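Local coordinates for AxyAgu115A (Amphibacillus xylanus NBRC 15112, PDB 6NPS), which is a GH115 family alpha-glucuronidase, a glycoside hydrolase that probably releases glucuronic acid side groups from arabinoglucuronoxylan, at residues 60-65 with 108-113; 83-88 with 98-103; 22-27 with 51-56; 7-12 with 147-152; 33-38 with 236-241. The protein carries 3 engineered substitutions. One frame throughout, in Å; residues are numbered along the deposited sequence.

In the fold
From the N terminus, residues 7-12 open a loop that contact 4 closes when the chain returns at 147-152; contacts 3, 1 and 2 all fall inside it. Contact 3 closes first, pairing 22-27 with 51-56 round helix 30-47. Contact 1 follows in series, joining 60-65 to 108-113, and encloses contact 2, where the 83-88 loop packs on strand 97-106. Contacts 1 and 2 share one mixed sheet, in which strands 109-117 and 97-106 are neighbours. Contact 5 crosses contacts 3 and 4, because 33-38 lies within their loops whereas 236-241 lies beyond both, and spans contacts 1 and 2. It ties the N-terminal region to a helix of the GH115 barrel.

Contact 1 of 5, residues 60-65 with 108-113; sequences LSRHAV and GVEKAL
Strand 64-69, an edge strand of a four-stranded mixed sheet, starts its parallel pairing with strand 109-117 here. Arg62 O accepts two backbone donors, Glu110 N at 2.6 Å and the straighter but longer Lys111 N at 3.2 Å. The ladder continues with Ala64 N to Lys111 O at 3.0 Å and Leu113 N to Ala64 O at 2.9 Å. On the face carrying His63 and Lys111, Lys111 CB sits over the imidazole centre, 4.1 Å from the His63 ring centroid and 8° off its normal, a CH-pi contact. On the Ala64 side, Val109 CG1 lies 3.9 Å from Ala64 CB, while its CG2 branch meets Leu60. Glu110 OE2 lies along the aliphatic part of Arg62, 3.2 Å from Arg62 CG, but the charges stop short of a salt bridge, guanidinium and carboxylate planes 67° apart. Further out, His63 ND1 is hydrogen-bonded to Thr6 N, and Arg62 N to Ser18 OG at the chain corner. There Ser61 OG donates to His63 O at 2.8 Å, 38° above the carbonyl plane.

Contact 2 of 5, residues 83-88 with 98-103; sequences ALIDLT and LFQVVD. Engineered in segment 83-88: Ala83 (natural residue Glu).
The flat group of this contact is the Gln100 carboxamide: Gln100 OE1 lies 3.5 Å from Ile85 CG2, and NE2 stands 3.7 Å from Leu84 O. CG is anti to the backbone N (chi1 -176°) and the chain is extended beyond it, so the amide reaches from strand 97-106 to the 83-88 loop, which follows helix 74-81 and precedes that strand. A water bridges the Asp86 backbone N and Gln100 OE1, accepting from the first and donating to the second, each at 2.8 Å. The Asp86 carboxylate stays within the loop: OD1 is met from above its plane by Thr88 OG1 (2.6 Å) and Thr88 N, the latter closing an Asx turn. The rest is apolar: Ile85 CB packs on Leu98 CD2 at 3.9 Å, and Ile85 CG2 on Val102 CG1 at 3.9 Å. An alanine at Gln100 would probably lose the water-mediated tie to Asp86 N and loosen the packing on Ile85. Without a direct hydrogen bond, the join between these two segments rests on branched carbons and one bridging water.

Contact 3 of 5, residues 22-27 with 51-56; sequences FYQEEE and PEATKD
A beta-alpha-beta unit, strand 20-23, helix 30-47 and strand 53-54, closes here as its two strands pair in parallel. The evidence is a short ladder: Thr54 N donates to Phe22 O at 2.9 Å, and Gln24 N to Thr54 O at 2.8 Å, the latter from 30° above the carbonyl plane. A weak bond from Phe22 N to Glu52 O, 3.3 Å, precedes them. Phe22 and Ala53 share one face, with CB against CB at 3.9 Å. Tyr23, its CG anti to the backbone N (chi1 178°), swings its ring alongside the residues after strand 53-54, so CE1 comes to 3.5 Å from Lys55 O. Its hydroxyl is hydrogen-bonded to Arg57 NH1 and also meets a water. Gln24 and Lys55 run abreast; Gln24 OE1 is 3.8 Å from Lys55 CE, while NE2 lies 3.7 Å from Ala53 CB. At the end of the strand, Thr54 OG1 accepts from Asp56 N, an ST turn. Around the pair, Phe22 and Pro51 rest on Met40 of helix 30-47, Phe22 and Tyr23 meet strand 64-69, and Tyr23 reaches Leu75 of helix 74-81.

Contact 4 of 5, residues 7-12 with 147-152; sequences LNQEML and PARKES
Asn8 and Ser152 form an antiparallel non-hydrogen-bonded pair, their CA atoms 4.1 Å apart, at the meeting of strand 5-8 with the start of strand 152-155. Just past it, Gln9 N donates to Glu151 O at 3.1 Å, in the carbonyl plane. Asn8 also occupies the N-cap position of the short, loosely bonded helix 9-12. Its CG stands between the backbone N and the carbonyl carbon (chi1 65°), which turns OD1 back to accept from Met11 N at 3.1 Å. Its CB faces Ser152, whose OG lies 3.5 Å away and makes a weak bond to Leu7 O. Gln9 has an extended chain that crosses Glu151 obliquely and Arg149 at about a right angle, with NE2 at the guanidinium edge, 3.8 Å from Arg149 NH2. That NE2 donates to Phe47 O, to which Arg149 NH2 is also weakly bonded, and to a water at 3.0 Å that weakly reaches Glu151 OE2. An alanine at Gln9 would probably cost the tie to Phe47 O and the water link to Glu151, while the backbone bond would stay. The C-terminal end of helix 30-47 packs against both segments: Leu7 and Leu12 touch Phe47, and the Lys150 backbone bonds Val46.

Contact 5 of 5, residues 33-38 with 236-241; sequences RKIANK and DEYGVI
The salt bridge between Lys34 and Glu237 is unusual in that the lysine presents its aliphatic stem to the carboxylate almost as closely as its charge. Lys34 bends at chi3 (91°), about 30° off staggered, and at chi4 (123°), near eclipsed; CD lies 3.5 Å from Glu237 OE2, while NZ makes a weak, 3.3 Å bond to Glu237 OE1. The two side chains cross at about a right angle. Beside them, Tyr238 carries the largest share of the contact, its ring reaching from the last turn of helix 230-238 to helix 30-47. Three residues of that helix receive it: Lys34 CB comes to 3.9 Å from Tyr238 CE1, Ile35 CD1 to 3.6 Å from the same CE1, and Lys38 CE to 3.3 Å from Tyr238 OH. Ile35 is in turn packed against Ile124 and Leu127 of helix 120-133, whereas helix 195-207 supports the tyrosine through Phe202 and Leu206. Gly239, with positive phi, ends helix 230-238 in a Schellman motif before strand 241-242 of the parallel barrel. Polar ends find partners outside the segments: Tyr238 OH bonds Asp199 OD2, Lys38 NZ forms a salt bridge with Asp199 OD1, and Ser30 OG holds Glu237 OE2. The contact thus sets a tyrosine ring on isoleucine and the aliphatic parts of two lysines; the Lys34 bridge, weak in its geometry, probably adds modestly, with Ser30 helping to position its carboxylate.

Contact 1 of 5, residues 60-65 with 108-113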
# COMPACT_ATOMS: atom_id res chain seq x y z
N LEU A 60 -45.80 13.83 62.33
CA LEU A 60 -45.34 12.70 61.54
C LEU A 60 -46.53 11.84 61.11
O LEU A 60 -47.59 11.85 61.73
CB LEU A 60 -44.35 11.86 62.34
CG LEU A 60 -42.99 12.52 62.58
CD1 LEU A 60 -42.14 11.68 63.55
CD2 LEU A 60 -42.31 12.61 61.21
N SER A 61 -46.31 11.09 60.05
CA SER A 61 -47.32 10.14 59.60
C SER A 61 -47.32 8.92 60.52
O SER A 61 -46.35 8.63 61.22
CB SER A 61 -47.02 9.76 58.14
OG SER A 61 -47.43 8.44 57.83
N ARG A 62 -48.44 8.19 60.53
CA ARG A 62 -48.48 6.94 61.28
C ARG A 62 -47.34 5.99 60.90
O ARG A 62 -46.85 5.26 61.77
CB ARG A 62 -49.84 6.26 61.10
CG ARG A 62 -50.98 7.06 61.69
CD ARG A 62 -52.24 6.94 60.84
NE ARG A 62 -53.09 8.13 60.88
CZ ARG A 62 -54.19 8.27 61.61
NH1 ARG A 62 -54.62 7.27 62.37
NH2 ARG A 62 -54.88 9.40 61.55
N HIS A 63 -46.89 6.00 59.64
CA HIS A 63 -45.68 5.29 59.21
C HIS A 63 -44.66 6.34 58.76
O HIS A 63 -44.95 7.13 57.85
CB HIS A 63 -45.95 4.30 58.06
CG HIS A 63 -46.89 3.19 58.43
ND1 HIS A 63 -47.00 2.03 57.68
CD2 HIS A 63 -47.76 3.05 59.46
CE1 HIS A 63 -47.91 1.24 58.23
NE2 HIS A 63 -48.39 1.84 59.31
N ALA A 64 -43.49 6.33 59.38
CA ALA A 64 -42.55 7.44 59.24
C ALA A 64 -41.16 6.89 58.96
O ALA A 64 -40.85 5.74 59.27
CB ALA A 64 -42.55 8.32 60.51
N VAL A 65 -40.32 7.73 58.35
CA VAL A 65 -38.93 7.41 58.06
C VAL A 65 -38.09 8.24 59.03
O VAL A 65 -38.23 9.47 59.06
CB VAL A 65 -38.56 7.71 56.60
CG1 VAL A 65 -37.06 7.55 56.40
CG2 VAL A 65 -39.36 6.80 55.60
N GLY A 108 -47.94 8.71 68.28
CA GLY A 108 -48.48 9.05 66.98
C GLY A 108 -47.92 8.25 65.81
O GLY A 108 -48.58 8.19 64.76
N VAL A 109 -46.73 7.66 65.95
CA VAL A 109 -46.10 6.86 64.90
C VAL A 109 -46.30 5.37 65.23
O VAL A 109 -45.83 4.89 66.27
CB VAL A 109 -44.61 7.22 64.75
CG1 VAL A 109 -43.97 6.48 63.59
CG2 VAL A 109 -44.47 8.69 64.52
N GLU A 110 -46.98 4.64 64.33
CA GLU A 110 -47.23 3.21 64.51
C GLU A 110 -46.07 2.33 64.04
O GLU A 110 -45.78 1.31 64.67
CB GLU A 110 -48.51 2.81 63.77
CG GLU A 110 -49.72 3.62 64.24
CD GLU A 110 -51.00 3.30 63.48
OE1 GLU A 110 -51.35 2.11 63.37
OE2 GLU A 110 -51.67 4.25 63.01
N LYS A 111 -45.43 2.68 62.94
CA LYS A 111 -44.29 1.96 62.38
C LYS A 111 -43.33 2.98 61.84
O LYS A 111 -43.75 4.03 61.35
CB LYS A 111 -44.64 0.98 61.23
CG LYS A 111 -45.68 -0.08 61.54
CD LYS A 111 -45.19 -1.08 62.59
CE LYS A 111 -44.06 -1.98 62.10
NZ LYS A 111 -43.96 -3.21 62.95
N ALA A 112 -42.05 2.68 61.93
CA ALA A 112 -41.05 3.55 61.33
C ALA A 112 -39.95 2.70 60.72
O ALA A 112 -39.59 1.62 61.23
CB ALA A 112 -40.44 4.52 62.36
N LEU A 113 -39.40 3.20 59.63
CA LEU A 113 -38.15 2.70 59.11
C LEU A 113 -37.04 3.55 59.73
O LEU A 113 -37.01 4.77 59.55
CB LEU A 113 -38.17 2.80 57.59
CG LEU A 113 -36.84 2.55 56.88
CD1 LEU A 113 -36.31 1.18 57.28
CD2 LEU A 113 -37.03 2.65 55.37

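Contact 2 of 5, residues 83-88 with 98-103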
# COMPACT_ATOMS: atom_id res chain seq x y z
N ALA A 83 -34.35 0.44 73.67
CA ALA A 83 -34.01 -0.89 73.17
C ALA A 83 -34.86 -1.28 71.96
O ALA A 83 -35.14 -2.46 71.74
CB ALA A 83 -34.11 -1.94 74.28
N LEU A 84 -35.28 -0.30 71.16
CA LEU A 84 -35.92 -0.63 69.89
C LEU A 84 -34.91 -0.85 68.78
O LEU A 84 -35.19 -1.58 67.83
CB LEU A 84 -36.93 0.45 69.49
CG LEU A 84 -37.85 0.96 70.60
CD1 LEU A 84 -39.01 1.68 69.96
CD2 LEU A 84 -38.37 -0.17 71.50
N ILE A 85 -33.73 -0.23 68.89
CA ILE A 85 -32.59 -0.48 68.03
C ILE A 85 -31.39 -0.75 68.95
O ILE A 85 -31.43 -0.49 70.15
CB ILE A 85 -32.28 0.70 67.08
CG1 ILE A 85 -32.02 1.99 67.89
CG2 ILE A 85 -33.43 0.92 66.06
CD1 ILE A 85 -31.62 3.20 67.00
N ASP A 86 -30.33 -1.30 68.36
CA ASP A 86 -29.11 -1.66 69.09
C ASP A 86 -27.94 -0.98 68.38
O ASP A 86 -27.30 -1.55 67.49
CB ASP A 86 -28.95 -3.17 69.17
CG ASP A 86 -27.66 -3.58 69.87
OD1 ASP A 86 -26.95 -2.70 70.39
OD2 ASP A 86 -27.36 -4.80 69.92
N LEU A 87 -27.64 0.24 68.80
CA LEU A 87 -26.59 1.02 68.15
C LEU A 87 -25.19 0.45 68.39
O LEU A 87 -24.26 0.85 67.68
CB LEU A 87 -26.64 2.47 68.64
CG LEU A 87 -27.83 3.28 68.13
CD1 LEU A 87 -27.72 4.76 68.61
CD2 LEU A 87 -27.96 3.17 66.59
N THR A 88 -25.00 -0.46 69.35
CA THR A 88 -23.66 -1.04 69.46
C THR A 88 -23.31 -1.87 68.24
O THR A 88 -22.13 -2.14 68.01
CB THR A 88 -23.54 -1.91 70.70
OG1 THR A 88 -24.36 -3.07 70.53
CG2 THR A 88 -23.99 -1.12 71.95
N LEU A 98 -27.49 0.93 59.83
CA LEU A 98 -28.57 0.06 60.27
C LEU A 98 -29.84 0.52 59.57
O LEU A 98 -30.11 1.72 59.50
CB LEU A 98 -28.73 0.15 61.79
CG LEU A 98 -30.00 -0.42 62.43
CD1 LEU A 98 -29.97 -1.96 62.44
CD2 LEU A 98 -30.16 0.14 63.83
N PHE A 99 -30.61 -0.44 59.05
CA PHE A 99 -31.80 -0.17 58.25
C PHE A 99 -32.84 -1.11 58.86
O PHE A 99 -32.80 -2.32 58.64
CB PHE A 99 -31.49 -0.47 56.77
CG PHE A 99 -32.58 -0.10 55.80
CD1 PHE A 99 -32.53 1.12 55.12
CD2 PHE A 99 -33.60 -1.02 55.51
CE1 PHE A 99 -33.51 1.44 54.17
CE2 PHE A 99 -34.59 -0.72 54.57
CZ PHE A 99 -34.55 0.52 53.89
N GLN A 100 -33.74 -0.57 59.69
CA GLN A 100 -34.54 -1.45 60.52
C GLN A 100 -35.94 -0.87 60.70
O GLN A 100 -36.09 0.33 60.97
CB GLN A 100 -33.88 -1.63 61.90
CG GLN A 100 -34.62 -2.59 62.77
CD GLN A 100 -33.92 -2.82 64.11
OE1 GLN A 100 -32.92 -2.17 64.41
NE2 GLN A 100 -34.47 -3.73 64.91
N VAL A 101 -36.96 -1.75 60.61
CA VAL A 101 -38.34 -1.35 60.88
C VAL A 101 -38.60 -1.58 62.36
O VAL A 101 -38.20 -2.62 62.91
CB VAL A 101 -39.34 -2.14 60.01
CG1 VAL A 101 -40.77 -1.87 60.43
CG2 VAL A 101 -39.14 -1.80 58.54
N VAL A 102 -39.29 -0.63 63.00
CA VAL A 102 -39.50 -0.66 64.44
C VAL A 102 -40.96 -0.30 64.73
O VAL A 102 -41.59 0.47 64.00
CB VAL A 102 -38.54 0.30 65.18
CG1 VAL A 102 -37.06 -0.16 65.05
CG2 VAL A 102 -38.70 1.67 64.62
N ASP A 103 -41.48 -0.89 65.79
CA ASP A 103 -42.89 -0.80 66.14
C ASP A 103 -43.06 0.28 67.20
O ASP A 103 -42.28 0.34 68.16
CB ASP A 103 -43.38 -2.16 66.64
CG ASP A 103 -44.87 -2.38 66.43
OD1 ASP A 103 -45.56 -1.46 65.95
OD2 ASP A 103 -45.36 -3.49 66.75
O HOH W 1 -30.77 -2.88 66.08

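Contact 3 of 5, residues 22-27 with 51-56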
# COMPACT_ATOMS: atom_id res chain seq x y z
N PHE A 22 -41.08 12.17 56.52
CA PHE A 22 -39.71 12.22 57.02
C PHE A 22 -39.65 13.12 58.24
O PHE A 22 -40.32 14.15 58.31
CB PHE A 22 -38.72 12.76 55.98
CG PHE A 22 -38.34 11.76 54.93
CD1 PHE A 22 -39.20 11.47 53.90
CD2 PHE A 22 -37.11 11.10 54.98
CE1 PHE A 22 -38.86 10.57 52.92
CE2 PHE A 22 -36.76 10.17 53.99
CZ PHE A 22 -37.66 9.89 52.98
N TYR A 23 -38.82 12.72 59.20
CA TYR A 23 -38.59 13.50 60.41
C TYR A 23 -37.25 14.20 60.27
O TYR A 23 -36.29 13.62 59.76
CB TYR A 23 -38.60 12.59 61.62
CG TYR A 23 -38.31 13.32 62.93
CD1 TYR A 23 -39.11 14.36 63.35
CD2 TYR A 23 -37.22 12.97 63.71
CE1 TYR A 23 -38.85 15.05 64.54
CE2 TYR A 23 -36.95 13.65 64.93
CZ TYR A 23 -37.77 14.68 65.32
OH TYR A 23 -37.49 15.33 66.50
N GLN A 24 -37.18 15.46 60.69
CA GLN A 24 -35.98 16.26 60.49
C GLN A 24 -35.46 16.76 61.84
O GLN A 24 -36.24 17.27 62.66
CB GLN A 24 -36.28 17.44 59.57
CG GLN A 24 -35.11 17.92 58.74
CD GLN A 24 -35.54 18.86 57.62
OE1 GLN A 24 -35.82 20.04 57.86
NE2 GLN A 24 -35.63 18.34 56.39
N GLU A 25 -34.17 16.60 62.09
CA GLU A 25 -33.59 17.06 63.34
C GLU A 25 -32.64 18.22 63.10
O GLU A 25 -31.84 18.20 62.15
CB GLU A 25 -32.84 15.93 64.07
CG GLU A 25 -33.73 14.86 64.68
CD GLU A 25 -32.95 13.78 65.42
OE1 GLU A 25 -33.15 13.62 66.66
OE2 GLU A 25 -32.13 13.08 64.77
N GLU A 26 -32.75 19.24 63.95
CA GLU A 26 -31.77 20.32 64.00
C GLU A 26 -30.33 19.83 64.12
O GLU A 26 -29.43 20.42 63.52
CB GLU A 26 -32.12 21.23 65.20
CG GLU A 26 -31.79 22.67 64.99
CD GLU A 26 -30.41 23.06 65.53
OE1 GLU A 26 -30.08 24.26 65.42
OE2 GLU A 26 -29.66 22.20 66.04
N GLU A 27 -30.10 18.74 64.85
CA GLU A 27 -28.75 18.25 65.10
C GLU A 27 -28.15 17.50 63.92
O GLU A 27 -26.96 17.20 63.95
CB GLU A 27 -28.75 17.33 66.33
CG GLU A 27 -29.21 18.00 67.60
CD GLU A 27 -30.74 17.98 67.77
OE1 GLU A 27 -31.43 17.30 66.98
OE2 GLU A 27 -31.24 18.66 68.70
N PRO A 51 -43.40 13.85 49.04
CA PRO A 51 -43.42 13.68 50.50
C PRO A 51 -42.91 14.92 51.20
O PRO A 51 -42.22 15.77 50.63
CB PRO A 51 -42.46 12.51 50.73
CG PRO A 51 -41.49 12.62 49.62
CD PRO A 51 -42.29 13.11 48.42
N GLU A 52 -43.26 15.02 52.48
CA GLU A 52 -42.86 16.17 53.29
C GLU A 52 -42.20 15.80 54.62
O GLU A 52 -42.61 14.86 55.30
CB GLU A 52 -44.06 17.08 53.54
CG GLU A 52 -43.85 18.52 53.08
CD GLU A 52 -42.60 19.14 53.66
OE1 GLU A 52 -42.68 20.26 54.20
OE2 GLU A 52 -41.53 18.50 53.58
N ALA A 53 -41.18 16.57 54.96
CA ALA A 53 -40.42 16.42 56.20
C ALA A 53 -40.96 17.38 57.24
O ALA A 53 -41.50 18.44 56.92
CB ALA A 53 -38.92 16.68 55.98
N THR A 54 -40.85 17.00 58.51
CA THR A 54 -41.26 17.90 59.58
C THR A 54 -40.25 17.83 60.72
O THR A 54 -39.58 16.81 60.92
CB THR A 54 -42.65 17.58 60.12
OG1 THR A 54 -43.01 18.56 61.11
CG2 THR A 54 -42.67 16.21 60.75
N LYS A 55 -40.14 18.93 61.46
CA LYS A 55 -39.37 18.94 62.70
C LYS A 55 -40.22 18.68 63.93
O LYS A 55 -39.66 18.45 65.01
CB LYS A 55 -38.64 20.29 62.86
CG LYS A 55 -37.76 20.64 61.69
CD LYS A 55 -37.42 22.12 61.68
CE LYS A 55 -37.23 22.65 60.26
NZ LYS A 55 -37.07 24.14 60.23
N ASP A 56 -41.54 18.70 63.80
CA ASP A 56 -42.44 18.47 64.92
C ASP A 56 -42.85 17.00 64.92
O ASP A 56 -43.42 16.50 63.94
CB ASP A 56 -43.66 19.39 64.82
CG ASP A 56 -44.61 19.27 66.02
OD1 ASP A 56 -44.73 18.18 66.61
OD2 ASP A 56 -45.25 20.29 66.37
O HOH W 2 -38.63 17.51 68.21
O HOH W 3 -38.99 20.57 57.19

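Contact 4 of 5, residues 7-12 with 147-152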
# COMPACT_ATOMS: atom_id res chain seq x y z
N LEU A 7 -45.67 2.23 52.74
CA LEU A 7 -45.75 3.55 52.15
C LEU A 7 -46.63 3.44 50.91
O LEU A 7 -46.41 2.55 50.07
CB LEU A 7 -44.37 4.08 51.80
CG LEU A 7 -44.30 5.45 51.11
CD1 LEU A 7 -45.17 6.50 51.83
CD2 LEU A 7 -42.85 5.92 51.04
N ASN A 8 -47.64 4.29 50.79
CA ASN A 8 -48.44 4.27 49.57
C ASN A 8 -48.87 5.68 49.21
O ASN A 8 -48.63 6.64 49.96
CB ASN A 8 -49.63 3.29 49.68
CG ASN A 8 -50.66 3.71 50.71
OD1 ASN A 8 -51.05 4.87 50.80
ND2 ASN A 8 -51.14 2.72 51.49
N GLN A 9 -49.48 5.80 48.03
CA GLN A 9 -49.88 7.11 47.50
C GLN A 9 -50.84 7.84 48.44
O GLN A 9 -50.74 9.06 48.60
CB GLN A 9 -50.54 6.96 46.14
CG GLN A 9 -49.67 6.51 45.03
CD GLN A 9 -50.46 6.42 43.75
OE1 GLN A 9 -51.63 6.04 43.76
NE2 GLN A 9 -49.84 6.80 42.63
N GLU A 10 -51.82 7.11 49.00
CA GLU A 10 -52.76 7.72 49.94
C GLU A 10 -52.02 8.42 51.08
O GLU A 10 -52.44 9.50 51.54
CB GLU A 10 -53.70 6.67 50.52
CG GLU A 10 -54.32 5.73 49.51
CD GLU A 10 -55.45 6.36 48.70
OE1 GLU A 10 -56.37 5.61 48.31
OE2 GLU A 10 -55.42 7.58 48.44
N MET A 11 -50.94 7.83 51.54
CA MET A 11 -50.18 8.40 52.64
C MET A 11 -49.59 9.75 52.25
O MET A 11 -49.31 10.58 53.11
CB MET A 11 -49.07 7.45 53.08
CG MET A 11 -49.49 6.47 54.17
SD MET A 11 -48.52 4.95 54.14
CE MET A 11 -49.75 3.76 54.69
N LEU A 12 -49.41 9.96 50.95
CA LEU A 12 -48.74 11.17 50.49
C LEU A 12 -49.70 12.24 49.99
O LEU A 12 -49.33 13.42 49.97
CB LEU A 12 -47.74 10.83 49.37
CG LEU A 12 -46.64 9.83 49.73
CD1 LEU A 12 -45.98 9.26 48.46
CD2 LEU A 12 -45.60 10.47 50.60
N PRO A 147 -37.50 5.71 37.66
CA PRO A 147 -37.89 4.44 38.28
C PRO A 147 -39.30 4.02 37.89
O PRO A 147 -40.15 4.85 37.54
CB PRO A 147 -37.79 4.74 39.79
CG PRO A 147 -37.98 6.18 39.91
CD PRO A 147 -37.41 6.80 38.64
N ALA A 148 -39.55 2.72 37.94
CA ALA A 148 -40.91 2.23 37.76
C ALA A 148 -41.84 2.83 38.82
O ALA A 148 -41.47 2.96 39.99
CB ALA A 148 -40.95 0.71 37.83
N ARG A 149 -43.03 3.25 38.39
CA ARG A 149 -44.04 3.78 39.30
C ARG A 149 -44.60 2.68 40.21
O ARG A 149 -44.73 1.52 39.81
CB ARG A 149 -45.17 4.43 38.49
CG ARG A 149 -44.70 5.66 37.72
CD ARG A 149 -44.43 6.84 38.68
NE ARG A 149 -45.63 7.11 39.47
CZ ARG A 149 -46.56 7.99 39.12
NH1 ARG A 149 -46.43 8.72 38.02
NH2 ARG A 149 -47.64 8.14 39.89
N LYS A 150 -44.91 3.06 41.46
CA LYS A 150 -45.50 2.17 42.46
C LYS A 150 -46.72 2.84 43.08
O LYS A 150 -46.74 4.05 43.30
CB LYS A 150 -44.54 1.86 43.63
CG LYS A 150 -43.43 0.84 43.44
CD LYS A 150 -42.54 0.93 44.67
CE LYS A 150 -41.78 -0.33 44.95
NZ LYS A 150 -41.06 -0.76 43.74
N GLU A 151 -47.72 2.04 43.41
CA GLU A 151 -48.80 2.54 44.26
C GLU A 151 -48.50 2.32 45.75
O GLU A 151 -48.96 3.11 46.58
CB GLU A 151 -50.13 1.88 43.89
CG GLU A 151 -50.64 2.33 42.55
CD GLU A 151 -52.17 2.24 42.42
OE1 GLU A 151 -52.78 1.37 43.09
OE2 GLU A 151 -52.74 3.04 41.65
N SER A 152 -47.70 1.30 46.08
CA SER A 152 -47.48 0.92 47.47
C SER A 152 -46.20 0.11 47.57
O SER A 152 -45.76 -0.51 46.60
CB SER A 152 -48.66 0.10 48.02
OG SER A 152 -48.54 -0.07 49.42
O HOH W 4 -50.90 5.51 40.09

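Contact 5 of 5, residues 33-38 with 236-241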
# COMPACT_ATOMS: atom_id res chain seq x y z
N ARG A 33 -28.93 15.93 55.65
CA ARG A 33 -30.23 16.52 55.33
C ARG A 33 -30.39 16.74 53.83
O ARG A 33 -31.45 16.46 53.27
CB ARG A 33 -30.40 17.83 56.10
CG ARG A 33 -31.79 18.03 56.70
CD ARG A 33 -31.71 18.83 58.00
NE ARG A 33 -30.82 19.97 57.86
CZ ARG A 33 -29.96 20.39 58.80
NH1 ARG A 33 -29.88 19.74 59.96
NH2 ARG A 33 -29.18 21.43 58.56
N LYS A 34 -29.33 17.22 53.15
CA LYS A 34 -29.39 17.40 51.69
C LYS A 34 -29.60 16.08 50.95
O LYS A 34 -30.28 16.04 49.91
CB LYS A 34 -28.13 18.09 51.17
CG LYS A 34 -27.92 19.47 51.73
CD LYS A 34 -26.60 20.05 51.26
CE LYS A 34 -26.77 20.82 49.97
NZ LYS A 34 -26.29 22.23 50.13
N ILE A 35 -28.94 15.00 51.39
CA ILE A 35 -29.17 13.70 50.76
C ILE A 35 -30.61 13.23 51.03
O ILE A 35 -31.28 12.70 50.14
CB ILE A 35 -28.12 12.69 51.27
CG1 ILE A 35 -26.70 13.10 50.83
CG2 ILE A 35 -28.46 11.26 50.85
CD1 ILE A 35 -26.49 13.04 49.34
N ALA A 36 -31.10 13.44 52.26
CA ALA A 36 -32.48 13.10 52.60
C ALA A 36 -33.48 13.79 51.68
O ALA A 36 -34.47 13.17 51.23
CB ALA A 36 -32.76 13.45 54.07
N ASN A 37 -33.23 15.07 51.33
CA ASN A 37 -34.07 15.75 50.34
C ASN A 37 -33.99 15.11 48.95
O ASN A 37 -34.98 15.10 48.22
CB ASN A 37 -33.70 17.22 50.25
CG ASN A 37 -34.16 17.99 51.45
OD1 ASN A 37 -35.18 17.64 52.07
ND2 ASN A 37 -33.42 19.03 51.81
N LYS A 38 -32.82 14.61 48.56
CA LYS A 38 -32.73 13.89 47.29
C LYS A 38 -33.56 12.61 47.33
O LYS A 38 -34.23 12.27 46.36
CB LYS A 38 -31.28 13.57 46.98
CG LYS A 38 -30.44 14.84 46.76
CD LYS A 38 -29.11 14.50 46.11
CE LYS A 38 -28.22 15.73 45.93
NZ LYS A 38 -28.81 16.77 45.03
N ASP A 236 -17.07 18.83 51.02
CA ASP A 236 -16.87 18.62 52.44
C ASP A 236 -18.20 18.46 53.17
O ASP A 236 -18.31 17.65 54.09
CB ASP A 236 -16.09 19.79 53.01
CG ASP A 236 -15.93 19.71 54.50
OD1 ASP A 236 -15.07 18.93 54.97
OD2 ASP A 236 -16.68 20.44 55.20
N GLU A 237 -19.23 19.22 52.77
CA GLU A 237 -20.56 19.04 53.34
C GLU A 237 -21.11 17.62 53.09
O GLU A 237 -21.65 16.98 54.00
CB GLU A 237 -21.49 20.09 52.73
CG GLU A 237 -22.84 20.17 53.39
CD GLU A 237 -23.69 21.31 52.87
OE1 GLU A 237 -23.44 21.79 51.74
OE2 GLU A 237 -24.60 21.73 53.61
N TYR A 238 -20.97 17.12 51.87
CA TYR A 238 -21.44 15.79 51.57
C TYR A 238 -20.52 14.69 52.10
O TYR A 238 -20.91 13.52 52.07
CB TYR A 238 -21.57 15.61 50.07
CG TYR A 238 -22.80 16.21 49.41
CD1 TYR A 238 -24.09 15.90 49.86
CD2 TYR A 238 -22.67 17.04 48.31
CE1 TYR A 238 -25.21 16.43 49.23
CE2 TYR A 238 -23.77 17.57 47.68
CZ TYR A 238 -25.04 17.27 48.13
OH TYR A 238 -26.12 17.81 47.49
N GLY A 239 -19.30 15.02 52.53
CA GLY A 239 -18.35 13.98 52.88
C GLY A 239 -17.74 13.28 51.68
O GLY A 239 -17.28 12.15 51.81
N VAL A 240 -17.73 13.92 50.51
CA VAL A 240 -16.90 13.48 49.39
C VAL A 240 -15.46 13.89 49.71
O VAL A 240 -15.16 15.08 49.80
CB VAL A 240 -17.38 14.07 48.07
CG1 VAL A 240 -16.38 13.75 46.92
CG2 VAL A 240 -18.79 13.56 47.75
N ILE A 241 -14.58 12.91 49.88
CA ILE A 241 -13.18 13.16 50.22
C ILE A 241 -12.46 13.60 48.95
O ILE A 241 -12.47 12.88 47.94
CB ILE A 241 -12.52 11.90 50.80
CG1 ILE A 241 -13.34 11.31 51.97
CG2 ILE A 241 -11.12 12.15 51.23
CD1 ILE A 241 -12.98 9.84 52.26